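Local coordinates for protein DynE8 (PDB 4AMM) that serves as the acyltransferase domain of an iterative enediyne polyketide synthase in dynemicin biosynthesis, where it probably transfers acyl building blocks for chain assembly, at residues V6-P11 with T17-R22; T21-A26 with A66-A71; P104-P109 with P149-D154; G171-S176 with G338-D343; A384-A387 with D393-P396. All blocks are in the same frame, centred on the assembly; numbering follows the deposited sequence.

Contact 1: residues V6-P11 with T17-R22; sequences VVCGAP and TGLLTR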
# COMPACT_ATOMS: atom_id res chain seq x y z
N VAL A 6 15.88 -4.67 13.76
CA VAL A 6 16.56 -4.30 14.98
C VAL A 6 15.80 -3.18 15.62
O VAL A 6 15.60 -2.10 15.04
CB VAL A 6 17.99 -3.79 14.70
CG1 VAL A 6 18.62 -3.46 15.98
CG2 VAL A 6 18.73 -4.91 13.98
N VAL A 7 15.20 -3.48 16.81
CA VAL A 7 14.47 -2.47 17.53
C VAL A 7 15.10 -2.18 18.87
O VAL A 7 15.70 -3.09 19.46
CB VAL A 7 12.97 -2.87 17.75
CG1 VAL A 7 12.27 -3.24 16.45
CG2 VAL A 7 12.80 -4.05 18.80
N CYS A 8 14.87 -0.97 19.36
CA CYS A 8 15.10 -0.75 20.80
C CYS A 8 14.45 0.52 21.24
O CYS A 8 13.86 1.24 20.46
CB CYS A 8 16.53 -0.82 21.17
SG CYS A 8 17.38 0.50 20.44
N GLY A 9 14.56 0.79 22.56
CA GLY A 9 13.95 1.98 23.05
C GLY A 9 14.43 2.33 24.44
O GLY A 9 15.22 1.61 25.02
N ALA A 10 13.93 3.43 24.90
CA ALA A 10 14.40 3.97 26.17
C ALA A 10 13.39 4.97 26.69
O ALA A 10 12.43 5.37 26.01
CB ALA A 10 15.81 4.55 25.97
N PRO A 11 13.63 5.46 27.94
CA PRO A 11 12.59 6.34 28.46
C PRO A 11 12.55 7.73 27.87
O PRO A 11 11.51 8.39 27.96
CB PRO A 11 12.93 6.43 29.99
CG PRO A 11 13.62 5.24 30.27
CD PRO A 11 14.43 4.86 29.01
N THR A 17 19.87 8.01 23.21
CA THR A 17 21.24 8.26 22.66
C THR A 17 22.29 7.31 23.29
O THR A 17 23.11 6.67 22.63
CB THR A 17 21.65 9.72 22.92
OG1 THR A 17 20.86 10.60 22.13
CG2 THR A 17 23.16 9.96 22.54
N GLY A 18 22.25 7.18 24.60
CA GLY A 18 23.18 6.28 25.29
C GLY A 18 23.08 4.83 24.86
O GLY A 18 24.09 4.17 24.51
N LEU A 19 21.83 4.31 24.76
CA LEU A 19 21.63 2.97 24.31
C LEU A 19 22.11 2.74 22.86
O LEU A 19 22.79 1.75 22.56
CB LEU A 19 20.15 2.64 24.45
CG LEU A 19 19.78 1.28 23.88
CD1 LEU A 19 20.53 0.15 24.53
CD2 LEU A 19 18.24 1.08 24.04
N LEU A 20 21.70 3.66 21.99
CA LEU A 20 22.11 3.52 20.61
C LEU A 20 23.65 3.55 20.42
O LEU A 20 24.19 2.87 19.58
CB LEU A 20 21.46 4.57 19.71
CG LEU A 20 19.92 4.45 19.62
CD1 LEU A 20 19.41 5.48 18.62
CD2 LEU A 20 19.42 3.07 19.24
N THR A 21 24.30 4.37 21.22
CA THR A 21 25.78 4.42 21.19
C THR A 21 26.34 3.05 21.57
O THR A 21 27.27 2.52 20.96
CB THR A 21 26.25 5.52 22.17
OG1 THR A 21 25.79 6.77 21.67
CG2 THR A 21 27.78 5.54 22.28
N ARG A 22 25.77 2.41 22.59
CA ARG A 22 26.27 1.12 23.00
C ARG A 22 25.92 0.02 22.02
O ARG A 22 26.71 -0.88 21.74
CB ARG A 22 25.73 0.80 24.39
CG ARG A 22 26.44 1.72 25.42
CD ARG A 22 25.99 1.38 26.81
NE ARG A 22 26.55 2.29 27.79
CZ ARG A 22 27.71 2.08 28.42
NH1 ARG A 22 28.44 1.00 28.16
NH2 ARG A 22 28.15 2.96 29.30
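Cys8 on strand 4-10 meets Leu19 and Leu20 on helix 13-27, the helix that follows the edge strand of a four-stranded antiparallel sheet and packs on one face of it. This small alpha/beta unit is probably the linker that precedes the acyltransferase core in related synthases. The sulphur touches a methyl of each leucine: Cys8 SG lies 3.5 Å from Leu20 CD2 and 3.7 Å from Leu19 CD2, while Cys8 CB sits 3.8 Å from the same Leu19 methyl. Leu19 carries its CG anti to its backbone N (chi1 175°), and from there CD2 reaches down to the strand, coming within 3.2 Å of Gly9 O in a close carbon-to-oxygen approach. Leu20 sets out along the flank of the helix, yet its CD2 turns in to the sulphur. The strand and helix segments run roughly antiparallel, at 145°, with axes 8.3 Å apart at their closest. Further out, Phe54 of the next strand and Leu68 of helix 61-76 pack on Leu20, and His46 touches both Cys8 and Leu19. Cys8 also bonds through its backbone to Phe54, fixing the strand in the sheet. On the helix, Thr17 O takes two donors of one residue: Thr21 OG1 at 2.8 Å and Thr21 N, approaching from opposite faces of its carbonyl plane.

Contact 2: residues T21-A26 with A66-A71; sequences TRVRAA and AALDRA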
# COMPACT_ATOMS: atom_id res chain seq x y z
N THR A 21 24.30 4.37 21.22
CA THR A 21 25.78 4.42 21.19
C THR A 21 26.34 3.05 21.57
O THR A 21 27.27 2.52 20.96
CB THR A 21 26.25 5.52 22.17
OG1 THR A 21 25.79 6.77 21.67
CG2 THR A 21 27.78 5.54 22.28
N ARG A 22 25.77 2.41 22.59
CA ARG A 22 26.27 1.12 23.00
C ARG A 22 25.92 0.02 22.02
O ARG A 22 26.71 -0.88 21.74
CB ARG A 22 25.73 0.80 24.39
CG ARG A 22 26.44 1.72 25.42
CD ARG A 22 25.99 1.38 26.81
NE ARG A 22 26.55 2.29 27.79
CZ ARG A 22 27.71 2.08 28.42
NH1 ARG A 22 28.44 1.00 28.16
NH2 ARG A 22 28.15 2.96 29.30
N VAL A 23 24.71 0.06 21.45
CA VAL A 23 24.42 -0.93 20.43
C VAL A 23 25.34 -0.76 19.21
O VAL A 23 25.73 -1.77 18.63
CB VAL A 23 22.93 -0.77 19.97
CG1 VAL A 23 22.65 -1.74 18.86
CG2 VAL A 23 22.00 -1.02 21.16
N ARG A 24 25.67 0.49 18.84
CA ARG A 24 26.60 0.73 17.73
C ARG A 24 27.96 0.11 17.99
O ARG A 24 28.51 -0.57 17.10
CB ARG A 24 26.74 2.21 17.42
CG ARG A 24 27.61 2.45 16.17
CD ARG A 24 28.31 3.83 16.25
NE ARG A 24 28.86 4.21 14.95
CZ ARG A 24 30.06 3.86 14.46
NH1 ARG A 24 30.89 3.08 15.15
NH2 ARG A 24 30.41 4.29 13.24
N ALA A 25 28.46 0.28 19.20
CA ALA A 25 29.71 -0.36 19.61
C ALA A 25 29.64 -1.88 19.49
O ALA A 25 30.54 -2.49 18.90
CB ALA A 25 30.03 0.05 21.03
N ALA A 26 28.55 -2.47 19.99
CA ALA A 26 28.34 -3.92 20.02
C ALA A 26 28.17 -4.53 18.66
O ALA A 26 28.30 -5.77 18.55
CB ALA A 26 27.15 -4.28 20.83
N ALA A 66 25.41 1.87 10.15
CA ALA A 66 25.00 3.02 9.35
C ALA A 66 23.67 3.61 9.86
O ALA A 66 23.55 4.84 10.01
CB ALA A 66 24.84 2.67 7.85
N ALA A 67 22.66 2.74 10.07
CA ALA A 67 21.41 3.24 10.66
C ALA A 67 21.52 3.91 12.05
O ALA A 67 20.87 4.92 12.27
CB ALA A 67 20.36 2.10 10.72
N LEU A 68 22.33 3.30 12.91
CA LEU A 68 22.60 3.92 14.19
C LEU A 68 23.26 5.31 14.05
O LEU A 68 22.90 6.22 14.78
CB LEU A 68 23.38 2.96 15.11
CG LEU A 68 22.58 1.68 15.48
CD1 LEU A 68 23.49 0.63 16.02
CD2 LEU A 68 21.49 1.96 16.53
N ASP A 69 24.24 5.40 13.15
CA ASP A 69 24.91 6.66 12.92
C ASP A 69 23.91 7.72 12.53
O ASP A 69 23.97 8.84 13.05
CB ASP A 69 26.02 6.51 11.86
CG ASP A 69 27.23 5.85 12.40
OD1 ASP A 69 27.42 5.84 13.62
OD2 ASP A 69 28.02 5.31 11.59
N ARG A 70 22.98 7.41 11.62
CA ARG A 70 21.96 8.36 11.26
C ARG A 70 21.05 8.75 12.40
O ARG A 70 20.74 9.90 12.59
CB ARG A 70 21.13 7.83 10.08
CG ARG A 70 21.86 7.87 8.75
CD ARG A 70 20.76 7.57 7.68
NE ARG A 70 19.72 8.60 7.52
CZ ARG A 70 18.65 8.44 6.68
NH1 ARG A 70 18.48 7.28 6.08
NH2 ARG A 70 17.72 9.35 6.52
N ALA A 71 20.62 7.74 13.19
CA ALA A 71 19.76 8.04 14.31
C ALA A 71 20.48 8.92 15.33
O ALA A 71 19.87 9.88 15.80
CB ALA A 71 19.30 6.74 14.94
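Arg24 reaches from helix 13-27 over Leu68 to Asp69 on helix 61-76, and its contacts change from apolar to ionic along its length. At the root, Arg24 CB lies 3.9 Å from Leu68 CD1, a methyl that also approaches Arg24 CA at 3.6 Å. With CG anti to the backbone N (chi1 -175°) and the chain extended as far as NE, the side chain spans the gap between the helices. CD passes beside the carboxylate, and Arg24 NE then forms an unusually short, nearly straight bond of 2.5 Å to Asp69 OD1. At the tip, Arg24 NH2 donates to the syn lone pair of Asp69 OD2 at 3.1 Å. This is a side-on, two-nitrogen salt bridge, with guanidinium and carboxylate planes 29° apart. An alanine here would remove both donors and is likely to leave the Asp69 carboxylate without its cationic mate and free to turn. Beneath the ion pair, Val23 CG1 meets Leu68 CD1 at 3.8 Å, the two side chains crossing at about a right angle, and Leu68 continues inward to Phe54 of the sheet. The segments lie at 158°: a nearly antiparallel helix pair layered on one face of an antiparallel sheet, a two-layer alpha/beta sandwich.

Contact 3: residues P104-P109 with P149-D154; sequences PGQAAP and PAIIAD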
# COMPACT_ATOMS: atom_id res chain seq x y z
N PRO A 104 -3.60 -2.75 -1.36
CA PRO A 104 -3.43 -2.59 -2.81
C PRO A 104 -4.47 -3.31 -3.61
O PRO A 104 -5.14 -4.29 -3.20
CB PRO A 104 -2.06 -3.22 -3.04
CG PRO A 104 -2.01 -4.33 -2.02
CD PRO A 104 -2.64 -3.68 -0.75
N GLY A 105 -4.52 -2.87 -4.87
CA GLY A 105 -5.29 -3.65 -5.89
C GLY A 105 -4.32 -4.34 -6.84
O GLY A 105 -3.11 -4.57 -6.53
N GLN A 106 -4.88 -4.65 -8.01
CA GLN A 106 -4.06 -5.31 -9.02
C GLN A 106 -2.97 -4.40 -9.63
O GLN A 106 -3.17 -3.20 -9.76
CB GLN A 106 -5.06 -6.01 -9.97
CG GLN A 106 -4.53 -6.65 -11.17
CD GLN A 106 -5.67 -7.11 -12.06
OE1 GLN A 106 -5.86 -6.61 -13.17
NE2 GLN A 106 -6.44 -8.00 -11.57
N ALA A 107 -1.79 -4.96 -9.97
CA ALA A 107 -0.70 -4.25 -10.65
C ALA A 107 -1.19 -3.63 -11.95
O ALA A 107 -2.12 -4.13 -12.57
CB ALA A 107 0.43 -5.25 -10.95
N ALA A 108 -0.57 -2.51 -12.33
CA ALA A 108 -0.93 -1.77 -13.51
C ALA A 108 0.26 -1.66 -14.50
O ALA A 108 0.84 -0.58 -14.63
CB ALA A 108 -1.40 -0.34 -13.09
N PRO A 109 0.65 -2.78 -15.15
CA PRO A 109 1.89 -2.72 -15.95
C PRO A 109 1.75 -1.86 -17.18
O PRO A 109 0.69 -1.70 -17.72
CB PRO A 109 2.10 -4.19 -16.38
CG PRO A 109 0.64 -4.80 -16.30
CD PRO A 109 0.15 -4.16 -15.06
N PRO A 149 -8.10 -12.89 -6.50
CA PRO A 149 -8.07 -13.70 -5.25
C PRO A 149 -6.66 -13.87 -4.74
O PRO A 149 -6.48 -13.94 -3.50
CB PRO A 149 -8.76 -14.99 -5.62
CG PRO A 149 -8.67 -15.06 -7.19
CD PRO A 149 -8.72 -13.63 -7.63
N ALA A 150 -5.65 -13.97 -5.60
CA ALA A 150 -4.26 -14.06 -5.13
C ALA A 150 -3.87 -12.85 -4.34
O ALA A 150 -3.29 -13.02 -3.22
CB ALA A 150 -3.33 -14.26 -6.26
N ILE A 151 -4.15 -11.65 -4.83
CA ILE A 151 -3.77 -10.43 -4.10
C ILE A 151 -4.54 -10.39 -2.79
O ILE A 151 -3.95 -10.01 -1.73
CB ILE A 151 -4.16 -9.26 -4.94
CG1 ILE A 151 -3.15 -9.23 -6.13
CG2 ILE A 151 -4.08 -7.93 -4.17
CD1 ILE A 151 -3.63 -8.28 -7.31
N ILE A 152 -5.84 -10.70 -2.74
CA ILE A 152 -6.64 -10.62 -1.51
C ILE A 152 -6.14 -11.69 -0.55
O ILE A 152 -6.03 -11.36 0.65
CB ILE A 152 -8.13 -10.73 -1.87
CG1 ILE A 152 -8.59 -9.48 -2.56
CG2 ILE A 152 -8.91 -11.08 -0.62
CD1 ILE A 152 -8.57 -8.22 -1.60
N ALA A 153 -5.73 -12.86 -1.00
CA ALA A 153 -5.18 -13.86 -0.04
C ALA A 153 -3.93 -13.29 0.62
O ALA A 153 -3.76 -13.44 1.87
CB ALA A 153 -4.90 -15.17 -0.77
N ASP A 154 -3.05 -12.64 -0.11
CA ASP A 154 -1.83 -12.05 0.51
C ASP A 154 -2.24 -10.93 1.44
O ASP A 154 -1.64 -10.76 2.51
CB ASP A 154 -0.80 -11.58 -0.52
CG ASP A 154 -0.09 -12.73 -1.22
OD1 ASP A 154 0.11 -13.81 -0.61
OD2 ASP A 154 0.32 -12.51 -2.38
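Ile151 points from helix 144-165 straight at the loop 104-109, its two branches meeting different parts of that backbone. The longer branch, with CG1 anti to the carbonyl carbon, drives CD1 end-on against Gln106: Ile151 CD1 is 3.5 Å from Gln106 CA and 3.8 Å from Gln106 CB. The same methyl approaches Gly105 O at 3.8 Å. The shorter branch diverges, so that Ile151 CG2 lies 3.9 Å from Pro104 O. Gln106 itself does not lie along the isoleucine: its CG is anti to the backbone N (chi1 174°) and the chain runs on extended, carrying the amide to the start of helix 144-165, where NE2 bonds to Thr144 OG1. The loop leaves parallel strand 99-103 and the helix leads on to neighbouring strand 171-174, completing a beta-alpha-beta crossover in the central sheet of the acyltransferase fold. In related malonyl transferases the glutamine after this glycine lends its backbone N to the oxyanion hole, and Gln106 probably does likewise. Within the turn that carries Ile151, Ala153 N donates to Pro149 O at 2.8 Å.

Contact 4: residues G171-S176 with G338-D343; sequences GALGHS and GLLDAD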
# COMPACT_ATOMS: atom_id res chain seq x y z
N GLY A 171 -6.90 3.97 10.60
CA GLY A 171 -7.92 3.78 9.56
C GLY A 171 -7.19 3.19 8.39
O GLY A 171 -5.99 2.97 8.45
N ALA A 172 -7.97 2.89 7.36
CA ALA A 172 -7.41 2.17 6.18
C ALA A 172 -8.10 2.73 4.97
O ALA A 172 -9.18 3.22 4.98
CB ALA A 172 -7.66 0.71 6.27
N LEU A 173 -7.42 2.50 3.84
CA LEU A 173 -8.08 2.63 2.52
C LEU A 173 -7.60 1.51 1.64
O LEU A 173 -6.50 0.96 1.83
CB LEU A 173 -7.76 3.98 1.87
CG LEU A 173 -6.38 4.25 1.39
CD1 LEU A 173 -6.10 3.55 -0.03
CD2 LEU A 173 -6.16 5.80 1.28
N GLY A 174 -8.43 1.18 0.66
CA GLY A 174 -8.08 0.15 -0.34
C GLY A 174 -8.30 0.70 -1.74
O GLY A 174 -9.30 1.38 -1.99
N HIS A 175 -7.34 0.43 -2.63
CA HIS A 175 -7.40 0.87 -4.06
C HIS A 175 -8.12 -0.19 -4.87
O HIS A 175 -7.63 -1.28 -5.08
CB HIS A 175 -5.95 1.01 -4.53
CG HIS A 175 -5.77 1.85 -5.76
ND1 HIS A 175 -6.11 1.37 -7.03
CD2 HIS A 175 -5.21 3.09 -5.94
CE1 HIS A 175 -5.77 2.30 -7.92
NE2 HIS A 175 -5.24 3.35 -7.29
N SER A 176 -9.32 0.20 -5.36
CA SER A 176 -10.11 -0.72 -6.24
C SER A 176 -10.29 -2.06 -5.48
O SER A 176 -11.00 -2.08 -4.42
CB SER A 176 -9.47 -0.84 -7.61
OG SER A 176 -10.43 -1.61 -8.37
N GLY A 338 -6.14 11.69 1.02
CA GLY A 338 -6.17 13.01 1.67
C GLY A 338 -7.02 12.91 2.93
O GLY A 338 -6.71 13.68 3.91
N LEU A 339 -8.01 12.04 3.00
CA LEU A 339 -8.84 11.93 4.22
C LEU A 339 -8.07 11.27 5.31
O LEU A 339 -8.30 11.55 6.52
CB LEU A 339 -10.08 11.07 3.94
CG LEU A 339 -11.18 11.76 3.16
CD1 LEU A 339 -12.22 10.66 2.93
CD2 LEU A 339 -11.82 12.92 3.96
N LEU A 340 -7.22 10.30 4.99
CA LEU A 340 -6.55 9.50 6.00
C LEU A 340 -5.44 10.33 6.58
O LEU A 340 -4.45 10.58 5.95
CB LEU A 340 -6.12 8.14 5.31
CG LEU A 340 -5.49 7.02 6.09
CD1 LEU A 340 -6.30 6.58 7.35
CD2 LEU A 340 -5.21 5.83 5.13
N ASP A 341 -5.61 10.84 7.79
CA ASP A 341 -4.64 11.73 8.45
C ASP A 341 -3.66 10.85 9.21
O ASP A 341 -4.01 10.25 10.23
CB ASP A 341 -5.41 12.67 9.35
CG ASP A 341 -4.48 13.47 10.35
OD1 ASP A 341 -3.24 13.64 10.09
OD2 ASP A 341 -5.01 13.91 11.41
N ALA A 342 -2.46 10.68 8.65
CA ALA A 342 -1.55 9.73 9.22
C ALA A 342 -0.16 10.19 8.91
O ALA A 342 0.14 10.58 7.78
CB ALA A 342 -1.76 8.31 8.61
N ASP A 343 0.71 10.16 9.88
CA ASP A 343 2.09 10.46 9.68
C ASP A 343 2.85 9.41 8.91
O ASP A 343 3.85 9.72 8.23
CB ASP A 343 2.75 10.58 11.04
CG ASP A 343 2.02 11.55 11.95
OD1 ASP A 343 1.99 12.75 11.55
OD2 ASP A 343 1.43 11.17 12.99
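Leu340 packs its two methyls against alternate residues of strand 171-174, Gly171 and Leu173, one on bare backbone and the other on a side chain. The closer fit is at Gly171: Leu340 CD1 lies 3.7 Å from Gly171 C and 3.8 Å from Gly171 O, pressed to a face where even a beta carbon would be tight. Leu340 CG is anti to the backbone N (chi1 -175°), which extends the fork to the strand. The second methyl is more loosely engaged, with Leu340 CD2 4.0 Å from Leu173 CD2; Phe333, Ala336 and Leu337 of helix 333-339 also pack on Leu173. An alanine in place of Leu340 would lose both methyls and would probably open a gap beside Gly171, leaving Leu173 without this neighbour. Away from the strand the other segment turns outward: Gly338 and Asp341 are exposed, and the chain unwinds at Leu340, whose O accepts from Arg363 NH2. Beyond Leu173, the strand runs through Gly174 and His175 to Ser176, whose OG bonds to His278 NE2. The sequence Gly-His-Ser-Leu-Gly and the strained backbone of Ser176 after a parallel strand are consistent with the nucleophile elbow of an acyltransferase with a Ser-His dyad.

Contact 5: residues A384-A387 with D393-P396; sequences ALFA and DATP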
# COMPACT_ATOMS: atom_id res chain seq x y z
N ALA A 384 8.49 0.16 10.98
CA ALA A 384 7.70 1.33 10.92
C ALA A 384 6.59 1.24 11.99
O ALA A 384 6.37 2.23 12.73
CB ALA A 384 7.06 1.55 9.52
N LEU A 385 5.86 0.11 12.05
CA LEU A 385 4.75 -0.03 13.04
C LEU A 385 5.37 0.12 14.41
O LEU A 385 4.67 0.74 15.30
CB LEU A 385 4.16 -1.38 12.86
CG LEU A 385 3.32 -1.56 11.55
CD1 LEU A 385 2.93 -2.97 11.32
CD2 LEU A 385 2.02 -0.75 11.63
N PHE A 386 6.50 -0.47 14.71
CA PHE A 386 7.05 -0.41 16.07
C PHE A 386 7.48 0.98 16.40
O PHE A 386 7.10 1.55 17.44
CB PHE A 386 8.20 -1.44 16.25
CG PHE A 386 8.83 -1.39 17.63
CD1 PHE A 386 8.24 -2.15 18.65
CD2 PHE A 386 9.89 -0.58 17.89
CE1 PHE A 386 8.77 -2.09 19.94
CE2 PHE A 386 10.42 -0.48 19.17
CZ PHE A 386 9.86 -1.30 20.21
N ALA A 387 8.26 1.66 15.56
CA ALA A 387 8.79 2.98 15.90
C ALA A 387 7.65 3.94 16.04
O ALA A 387 7.71 4.84 16.91
CB ALA A 387 9.81 3.43 14.86
N ASP A 393 5.43 -4.79 20.29
CA ASP A 393 6.24 -6.03 20.52
C ASP A 393 6.65 -6.57 19.16
O ASP A 393 5.76 -7.02 18.42
CB ASP A 393 5.37 -7.03 21.35
CG ASP A 393 6.06 -8.26 21.75
OD1 ASP A 393 7.14 -8.62 21.12
OD2 ASP A 393 5.60 -8.98 22.66
N ALA A 394 7.94 -6.51 18.85
CA ALA A 394 8.43 -7.00 17.57
C ALA A 394 8.92 -8.43 17.66
O ALA A 394 9.42 -9.01 16.63
CB ALA A 394 9.59 -6.04 17.15
N THR A 395 8.78 -9.13 18.79
CA THR A 395 9.20 -10.55 18.90
C THR A 395 8.58 -11.50 17.82
O THR A 395 9.29 -12.46 17.51
CB THR A 395 9.08 -11.17 20.30
OG1 THR A 395 7.69 -11.21 20.65
CG2 THR A 395 9.89 -10.40 21.33
N PRO A 396 7.35 -11.25 17.31
CA PRO A 396 6.84 -12.17 16.27
C PRO A 396 7.81 -12.27 15.07
O PRO A 396 7.77 -13.32 14.40
CB PRO A 396 5.51 -11.54 15.89
CG PRO A 396 5.04 -10.88 17.10
CD PRO A 396 6.33 -10.26 17.70
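Phe386 holds its CG anti to the backbone N (chi1 178°), which sends the ring from the last turn of helix 376-387 to the returning backbone at Asp393 and Ala394. Asp393 likewise has its CG anti to its N (chi1 -176°), but its carboxylate reaches forward along the chain to Thr395, closing an Asx turn. The ring offers an edge to one residue: Asp393 N lies near the ring plane, 4.2 Å from Phe386 CD1. The neighbouring methyl, Ala394 CB, is 4.4 Å from the same Phe386 CD1, an apolar contact of modest closeness. Both approaches gather on one ring carbon, so the helix and the loop meet over a small area. Elsewhere the ring is occupied by other parts of the fold: Arg53 makes a cation-pi contact with it and also donates through NH1 to Phe386 O, while Val7 of strand 4-10 packs against both Phe386 and Ala394. The contact therefore fastens the chain beyond the helix to the edge of the N-terminal antiparallel sheet. The two carboxylate oxygens of Asp393 have separate tasks. OD2 forms a salt bridge to Arg47, an outside charge likely to stabilise the anionic carboxylate, and OD1 accepts two bonds from one residue. Thr395 N reaches Asp393 OD1 at 2.9 Å, nearly in line with its C-O bond, and Thr395 OG1 donates to Asp393 OD1 at 2.7 Å, from the syn side and 29° out of the carboxylate plane.

From the N terminus, contact 1 closes the short turn between strand 4-10 and helix 13-27. Contact 2 begins where contact 1 ends, at Thr21 and Arg22, and closes an excursion of about 40 residues, through helix 32-45 and strand 52-58, that returns on helix 61-76; Leu20 touching Leu68 joins the two. Contact 3 then closes the long loop after strand 99-103, part of it not modelled, and contact 4 spans 162 residues to pin strand 171-174 to the end of helix 333-339. These two meet where Gly105 approaches His175. Contact 5 closes the short loop after helix 376-387 and brings the C-terminal chain back to contact 1, with Phe386 against Val7. The others follow in series, with no nesting.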